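Local coordinates for protein sialyltransferase 0160 (Photobacterium damselae, PDB 4R84) that probably transfers sialic acid from CMP-sialic acid to acceptor glycans, as a GT-B glycosyltransferase that binds the donor analogue CMP-3F(a)Neu5Ac and, at a separate site, a calcium ion, at residues Q348-Y351 against S352-P355; Y394-G397 against K398-L402. All blocks are in the same frame, centred on the assembly; numbering follows the deposited sequence.

Contact 1: residues Q348-Y351 against S352-P355. With CA (calcium ion), chain F.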
loop_
_atom_site.group_PDB
_atom_site.type_symbol
_atom_site.label_atom_id
_atom_site.label_comp_id
_atom_site.label_asym_id
_atom_site.label_seq_id
_atom_site.Cartn_x
_atom_site.Cartn_y
_atom_site.Cartn_z
ATOM N N GLN A 348 -11.550 -8.356 19.092
ATOM C CA GLN A 348 -12.815 -7.682 19.386
ATOM C C GLN A 348 -13.432 -8.270 20.648
ATOM O O GLN A 348 -13.921 -7.543 21.522
ATOM C CB GLN A 348 -13.811 -7.810 18.226
ATOM C CG GLN A 348 -13.525 -6.907 17.035
ATOM C CD GLN A 348 -14.495 -7.122 15.875
ATOM O OE1 GLN A 348 -14.808 -8.259 15.508
ATOM N NE2 GLN A 348 -14.965 -6.025 15.288
ATOM N N GLN A 349 -13.412 -9.596 20.728
ATOM C CA GLN A 349 -13.970 -10.298 21.883
ATOM C C GLN A 349 -13.164 -9.973 23.129
ATOM O O GLN A 349 -13.732 -9.764 24.206
ATOM C CB GLN A 349 -14.010 -11.807 21.626
ATOM C CG GLN A 349 -15.073 -12.208 20.577
ATOM C CD GLN A 349 -14.986 -13.669 20.138
ATOM O OE1 GLN A 349 -14.151 -14.429 20.629
ATOM N NE2 GLN A 349 -15.845 -14.059 19.196
ATOM N N GLN A 350 -11.844 -9.917 22.986
ATOM C CA GLN A 350 -10.970 -9.625 24.130
ATOM C C GLN A 350 -11.126 -8.186 24.633
ATOM O O GLN A 350 -11.112 -7.937 25.852
ATOM C CB GLN A 350 -9.505 -9.906 23.767
ATOM C CG GLN A 350 -9.225 -11.391 23.566
ATOM C CD GLN A 350 -7.883 -11.676 22.928
ATOM O OE1 GLN A 350 -7.381 -10.894 22.118
ATOM N NE2 GLN A 350 -7.281 -12.797 23.307
ATOM N N TYR A 351 -11.295 -7.248 23.703
ATOM C CA TYR A 351 -11.565 -5.849 24.045
ATOM C C TYR A 351 -12.822 -5.784 24.921
ATOM O O TYR A 351 -12.927 -4.942 25.811
ATOM C CB TYR A 351 -11.746 -4.994 22.775
ATOM C CG TYR A 351 -10.482 -4.466 22.096
ATOM C CD1 TYR A 351 -9.251 -4.468 22.732
ATOM C CD2 TYR A 351 -10.538 -3.980 20.788
ATOM C CE1 TYR A 351 -8.108 -3.980 22.089
ATOM C CE2 TYR A 351 -9.406 -3.501 20.139
ATOM C CZ TYR A 351 -8.197 -3.505 20.792
ATOM O OH TYR A 351 -7.091 -3.018 20.143
ATOM N N SER A 352 -13.787 -6.663 24.660
ATOM C CA SER A 352 -15.051 -6.637 25.404
ATOM C C SER A 352 -15.116 -7.572 26.615
ATOM O O SER A 352 -16.120 -7.574 27.328
ATOM C CB SER A 352 -16.217 -6.958 24.466
ATOM O OG SER A 352 -16.455 -5.882 23.576
ATOM N N GLN A 353 -14.059 -8.343 26.870
ATOM C CA GLN A 353 -14.014 -9.235 28.042
ATOM C C GLN A 353 -14.302 -8.494 29.354
ATOM O O GLN A 353 -15.016 -8.997 30.222
ATOM C CB GLN A 353 -12.653 -9.923 28.155
ATOM C CG GLN A 353 -12.492 -11.156 27.285
ATOM C CD GLN A 353 -11.151 -11.829 27.501
ATOM O OE1 GLN A 353 -10.461 -11.556 28.483
ATOM N NE2 GLN A 353 -10.764 -12.695 26.570
ATOM N N SER A 354 -13.700 -7.317 29.495
ATOM C CA SER A 354 -13.896 -6.437 30.649
ATOM C C SER A 354 -14.461 -5.097 30.166
ATOM O O SER A 354 -14.121 -4.636 29.087
ATOM C CB SER A 354 -12.577 -6.236 31.398
ATOM O OG SER A 354 -12.623 -5.108 32.263
ATOM N N PRO A 355 -15.332 -4.459 30.961
ATOM C CA PRO A 355 -15.944 -3.223 30.457
ATOM C C PRO A 355 -15.000 -2.009 30.482
ATOM O O PRO A 355 -15.363 -0.955 29.960
ATOM C CB PRO A 355 -17.128 -3.020 31.403
ATOM C CG PRO A 355 -16.667 -3.640 32.681
ATOM C CD PRO A 355 -15.865 -4.848 32.275
HETATM CA CA CA F . -12.202 -3.766 27.860
HETATM O O HOH W 1 -15.067 -5.356 20.939
HETATM O O HOH W 2 -11.202 -6.168 27.919
HETATM O O HOH W 3 -13.681 -2.444 26.639
#

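Contact 2: residues Y394-G397 against K398-L402. With CA (calcium ion), chain F.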
loop_
_atom_site.group_PDB
_atom_site.type_symbol
_atom_site.label_atom_id
_atom_site.label_comp_id
_atom_site.label_asym_id
_atom_site.label_seq_id
_atom_site.Cartn_x
_atom_site.Cartn_y
_atom_site.Cartn_z
ATOM N N TYR A 394 3.180 9.558 35.385
ATOM C CA TYR A 394 2.962 9.087 34.025
ATOM C C TYR A 394 1.816 8.089 33.945
ATOM O O TYR A 394 1.698 7.327 32.984
ATOM C CB TYR A 394 4.256 8.481 33.496
ATOM C CG TYR A 394 5.400 9.421 33.758
ATOM C CD1 TYR A 394 5.576 10.568 32.993
ATOM C CD2 TYR A 394 6.301 9.171 34.788
ATOM C CE1 TYR A 394 6.616 11.444 33.250
ATOM C CE2 TYR A 394 7.347 10.037 35.049
ATOM C CZ TYR A 394 7.501 11.169 34.276
ATOM O OH TYR A 394 8.542 12.027 34.537
ATOM N N TYR A 395 0.963 8.120 34.958
ATOM C CA TYR A 395 -0.282 7.368 34.958
ATOM C C TYR A 395 -1.039 7.650 33.668
ATOM O O TYR A 395 -1.053 8.784 33.190
ATOM C CB TYR A 395 -1.103 7.765 36.186
ATOM C CG TYR A 395 -2.459 7.108 36.353
ATOM C CD1 TYR A 395 -2.611 5.733 36.266
ATOM C CD2 TYR A 395 -3.575 7.869 36.679
ATOM C CE1 TYR A 395 -3.846 5.139 36.447
ATOM C CE2 TYR A 395 -4.804 7.284 36.870
ATOM C CZ TYR A 395 -4.937 5.922 36.755
ATOM O OH TYR A 395 -6.172 5.338 36.940
ATOM N N LEU A 396 -1.608 6.611 33.066
ATOM C CA LEU A 396 -2.343 6.779 31.808
ATOM C C LEU A 396 -3.522 7.737 31.961
ATOM O O LEU A 396 -4.006 8.282 30.974
ATOM C CB LEU A 396 -2.838 5.425 31.276
ATOM C CG LEU A 396 -1.834 4.375 30.784
ATOM C CD1 LEU A 396 -2.557 3.072 30.515
ATOM C CD2 LEU A 396 -1.120 4.826 29.512
ATOM N N GLY A 397 -3.997 7.927 33.195
ATOM C CA GLY A 397 -5.074 8.870 33.472
ATOM C C GLY A 397 -6.369 8.260 33.994
ATOM O O GLY A 397 -7.196 8.941 34.606
ATOM N N LYS A 398 -6.559 6.974 33.735
ATOM C CA LYS A 398 -7.702 6.238 34.263
ATOM C C LYS A 398 -7.400 4.744 34.225
ATOM O O LYS A 398 -6.322 4.346 33.800
ATOM C CB LYS A 398 -8.978 6.573 33.490
ATOM C CG LYS A 398 -8.850 6.518 31.995
ATOM C CD LYS A 398 -10.152 6.942 31.347
ATOM C CE LYS A 398 -10.002 7.132 29.860
ATOM N NZ LYS A 398 -11.293 7.544 29.245
ATOM N N ASP A 399 -8.323 3.924 34.717
ATOM C CA ASP A 399 -8.124 2.476 34.715
ATOM C C ASP A 399 -8.391 1.891 33.340
ATOM O O ASP A 399 -9.447 2.136 32.766
ATOM C CB ASP A 399 -9.020 1.805 35.761
ATOM C CG ASP A 399 -8.713 2.273 37.167
ATOM O OD1 ASP A 399 -7.513 2.459 37.476
ATOM O OD2 ASP A 399 -9.668 2.473 37.951
ATOM N N TYR A 400 -7.431 1.118 32.826
ATOM C CA TYR A 400 -7.592 0.422 31.548
ATOM C C TYR A 400 -7.390 -1.084 31.700
ATOM O O TYR A 400 -6.646 -1.539 32.576
ATOM C CB TYR A 400 -6.569 0.925 30.531
ATOM C CG TYR A 400 -6.746 2.337 30.035
ATOM C CD1 TYR A 400 -6.191 3.404 30.739
ATOM C CD2 TYR A 400 -7.404 2.606 28.840
ATOM C CE1 TYR A 400 -6.312 4.706 30.284
ATOM C CE2 TYR A 400 -7.545 3.912 28.379
ATOM C CZ TYR A 400 -6.989 4.953 29.101
ATOM O OH TYR A 400 -7.111 6.249 28.649
ATOM N N ASP A 401 -8.023 -1.855 30.825
ATOM C CA ASP A 401 -7.619 -3.238 30.615
ATOM C C ASP A 401 -6.296 -3.269 29.854
ATOM O O ASP A 401 -6.126 -2.535 28.870
ATOM C CB ASP A 401 -8.681 -4.011 29.835
ATOM C CG ASP A 401 -9.977 -4.139 30.587
ATOM O OD1 ASP A 401 -9.931 -4.303 31.833
ATOM O OD2 ASP A 401 -11.039 -4.105 29.931
ATOM N N LEU A 402 -5.370 -4.116 30.299
ATOM C CA LEU A 402 -4.031 -4.180 29.713
ATOM C C LEU A 402 -3.919 -5.201 28.589
ATOM O O LEU A 402 -4.353 -6.349 28.709
ATOM C CB LEU A 402 -2.951 -4.474 30.766
ATOM C CG LEU A 402 -2.524 -3.398 31.785
ATOM C CD1 LEU A 402 -3.668 -2.635 32.425
ATOM C CD2 LEU A 402 -1.632 -4.034 32.842
HETATM CA CA CA F . -12.202 -3.766 27.860
HETATM O O HOH W 4 -6.518 8.466 29.889
HETATM O O HOH W 3 -13.681 -2.444 26.639
HETATM O O HOH W 2 -11.202 -6.168 27.919
#

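Contact 1: residues Q348-Y351 against S352-P355
Gln348 and Ser352 meet through the backbone in the last turns of helix 344-353, where Ser352 N gives its hydrogen to Gln348 O at 3.3 Å and 138°. The same N-H also leans weakly on Gln349 O, and Gln353 N bonds to Gln350 O at 3.1 Å. That last donor stands above the carbonyl plane, 73° out of it, and the three-residue spacing of the bond is consistent with a tighter turn. Ser354 is already extended. Among the side chains, Gln350 and Gln353 run side by side in the same direction with their amide planes 79° apart, Gln353 NE2 reaching Gln350 CG at 3.6 Å, and both rest on Ile425 of strand 425-427. Ser352 OG, beside its own backbone N, is joined to Gln348 O by one water. The CB bond of Tyr351 points away from the following residues; its hydroxyl bonds to Met441 O and its ring meets Phe403 edge-to-face. A second water donates to Gln350 O, accepts from Ser354 N and is also a calcium ligand. Calcium takes Tyr351 O at 2.5 Å and Ser354 O at 2.4 Å, with Leu356, Asn358 and Asp401 completing the protein ligands. Tyr351 O and Ser354 O bind the ion directly, while Gln350 O, already bonded to Gln353 N, also takes a hydrogen from one of its waters, so the metal ties helix 344-353 to the loop that follows.

Contact 2: residues Y394-G397 against K398-L402
Apolar contact joins Leu396 to Tyr400: Leu396 CD1 lies 3.7 Å from Tyr400 CD1, and Leu396 CB approaches Tyr400 CE1 equally closely, the two side chains crossing at a slant. Both touch Phe359 of strand 358-362, which places them against the sheet. Polar contact comes from Tyr395. With CG opposite the backbone N (chi1 179°), its ring reaches forward over the turn, one face over Gly397 N, and its hydroxyl lies 3.0 Å from Lys398 C. From there Tyr395 OH donates a weak hydrogen bond to Asp399 OD1 at 3.2 Å, the carboxylate oxygen sitting near the plane of the ring. Water links the ends of the turn: one molecule donates to Leu396 O at 2.7 Å and pairs with Tyr400 OH at 2.6 Å, in the plane of that ring. Leu396 O also accepts from Asn463 ND2. Backbone shape supplies the bend, since Gly397 has phi 116°, where a beta carbon would jam against the preceding carbonyl oxygen. Near the far end, Asp401 OD2 binds calcium at 2.4 Å. This is consistent with a glycine-shaped turn stabilised by packing, water, Asn463 and a weak phenol-carboxylate bond, before a strand whose first residue gives calcium a charged ligand.

Overall arrangement
Contact 1 closes before contact 2 opens, and their centres lie about 16 Å apart on the same side of the chain's centre. The first lies on the last turns of helix 344-353 just ahead of strand 358-362; the second joins the loop after helix 373-388 to strand 401-405, the neighbouring parallel strand of the four-stranded sheet. They meet at the calcium ion, where two waters belong to both, and Ser354 OG probably hydrogen-bonds Asp401 OD1 at 2.8 Å. The ion therefore clamps together the chain leading into two adjacent strands of this Rossmann-like GT-B domain. Tyr351 binds it by its backbone, its side chain about 12 Å from the bound analogue, which suggests a structural ion.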